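Local coordinates for conserved protein (MTH177) (Methanothermobacter marburgensis, PDB 1TR8) that probably contacts nascent polypeptides as they emerge from the ribosome, working as a homodimer that binds ribosomal RNA, at residues Val17-Val21 with Ile31-Val36. Coordinates in Å, arbitrary orientation, origin at the centre of the assembly. Residues are numbered along the deposited sequence.
Sequences VEEVV and IKNPKV
This is the open end of an antiparallel beta hairpin in the NAC domain, strands 19-23 and 27-32, at the point where the chain leaves it for strand 35-41 of the domain's other sheet. Start with Val20, extended at phi/psi -124/133 and set opposite Ile31 as a hydrogen-bonded pair, CA to CA 5.2 Å: Val20 N donates to Ile31 O at 3.0 Å, and Ile31 N returns to Val20 O at 2.9 Å. One step back, Glu19 and Lys32 form the non-hydrogen-bonded pair, CA to CA 4.6 Å, with Glu19 CA lying 3.4 Å from Ile31 O in a CA-H...O contact. Their side chains lie on one face; those of Val20 and Ile31 lie on the other, against Val49 of strand 44-51. Glu19 to Val21 also pair antiparallel with a strand of the second subunit, continuing the sheet across the dimer interface, where Val20 packs on its counterpart Val20 of that subunit. Asn33 takes a left-handed backbone, phi/psi 43/56, which turns the chain out of the hairpin; Pro34 follows in a polyproline-like conformation, phi/psi -74/162, and its CA-to-CB bond points toward residues 17-21, bringing the ring against Val17 and Val20. Val20 and Val17, both with chi1 t, share this ring: Pro34 CG sits 3.7 Å from Val20 CG2 and 3.8 Å from Val17 CG1. Further along, Val36 completes the apolar cluster, its CG2 4.0 Å from Val17 CG2. Where the chain leaves the hairpin, Asn33 N donates to Glu18 O at 3.0 Å, with an N-H...O angle of 167°.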
# COMPACT_ATOMS: atom_id res chain seq x y z
N VAL A 17 8.58 14.58 5.55
CA VAL A 17 7.86 13.33 5.63
C VAL A 17 6.55 13.59 6.35
O VAL A 17 6.54 14.12 7.46
CB VAL A 17 8.66 12.21 6.32
CG1 VAL A 17 7.78 10.94 6.45
CG2 VAL A 17 9.93 11.88 5.52
N GLU A 18 5.45 13.29 5.67
CA GLU A 18 4.12 13.52 6.21
C GLU A 18 3.62 12.36 7.04
O GLU A 18 2.89 12.57 8.00
CB GLU A 18 3.12 13.87 5.10
CG GLU A 18 3.47 15.18 4.42
CD GLU A 18 2.48 15.58 3.35
OE1 GLU A 18 1.60 14.76 2.98
OE2 GLU A 18 2.57 16.74 2.89
N GLU A 19 4.05 11.15 6.72
CA GLU A 19 3.55 9.97 7.38
C GLU A 19 4.43 8.80 7.03
O GLU A 19 4.98 8.71 5.91
CB GLU A 19 2.12 9.75 6.89
CG GLU A 19 1.30 8.64 7.51
CD GLU A 19 -0.12 8.64 6.93
OE1 GLU A 19 -0.66 9.73 6.66
OE2 GLU A 19 -0.72 7.57 6.74
N VAL A 20 4.56 7.88 7.98
CA VAL A 20 5.16 6.58 7.75
C VAL A 20 4.11 5.58 8.19
O VAL A 20 3.46 5.77 9.22
CB VAL A 20 6.42 6.39 8.59
CG1 VAL A 20 6.89 4.93 8.56
CG2 VAL A 20 7.50 7.33 8.08
N VAL A 21 3.89 4.59 7.33
CA VAL A 21 2.99 3.50 7.63
C VAL A 21 3.78 2.19 7.58
O VAL A 21 4.40 1.89 6.56
CB VAL A 21 1.84 3.39 6.61
CG1 VAL A 21 0.95 2.22 6.98
CG2 VAL A 21 1.05 4.71 6.53
N ILE A 31 2.71 6.58 11.85
CA ILE A 31 3.38 7.69 12.53
C ILE A 31 3.23 8.97 11.74
O ILE A 31 3.77 9.10 10.63
CB ILE A 31 4.87 7.37 12.72
CG1 ILE A 31 5.02 5.97 13.31
CG2 ILE A 31 5.50 8.41 13.64
CD1 ILE A 31 6.45 5.55 13.54
N LYS A 32 2.59 9.96 12.34
CA LYS A 32 2.37 11.25 11.68
C LYS A 32 3.51 12.24 11.91
O LYS A 32 4.08 12.33 12.98
CB LYS A 32 1.04 11.86 12.13
CG LYS A 32 -0.16 11.22 11.44
CD LYS A 32 -1.31 10.90 12.40
CE LYS A 32 -1.99 9.57 12.02
NZ LYS A 32 -3.17 9.21 12.88
N ASN A 33 3.90 12.92 10.84
CA ASN A 33 4.96 13.91 10.89
C ASN A 33 6.13 13.42 11.73
O ASN A 33 6.56 14.07 12.69
CB ASN A 33 4.40 15.24 11.41
CG ASN A 33 3.41 15.87 10.44
OD1 ASN A 33 2.26 16.14 10.79
ND2 ASN A 33 3.86 16.08 9.20
N PRO A 34 6.67 12.27 11.36
CA PRO A 34 7.83 11.74 12.03
C PRO A 34 9.10 12.47 11.67
O PRO A 34 9.16 13.19 10.67
CB PRO A 34 7.89 10.32 11.48
CG PRO A 34 7.28 10.41 10.16
CD PRO A 34 6.19 11.39 10.29
N LYS A 35 10.12 12.29 12.50
CA LYS A 35 11.48 12.62 12.14
C LYS A 35 12.14 11.37 11.53
O LYS A 35 12.01 10.27 12.06
CB LYS A 35 12.25 13.10 13.37
CG LYS A 35 13.73 13.28 13.09
CD LYS A 35 14.32 14.50 13.79
CE LYS A 35 15.63 14.85 13.09
NZ LYS A 35 15.76 14.07 11.80
N VAL A 36 12.81 11.54 10.39
CA VAL A 36 13.35 10.41 9.66
C VAL A 36 14.80 10.65 9.22
O VAL A 36 15.13 11.68 8.65
CB VAL A 36 12.51 10.07 8.41
CG1 VAL A 36 13.11 8.87 7.69
CG2 VAL A 36 11.05 9.82 8.76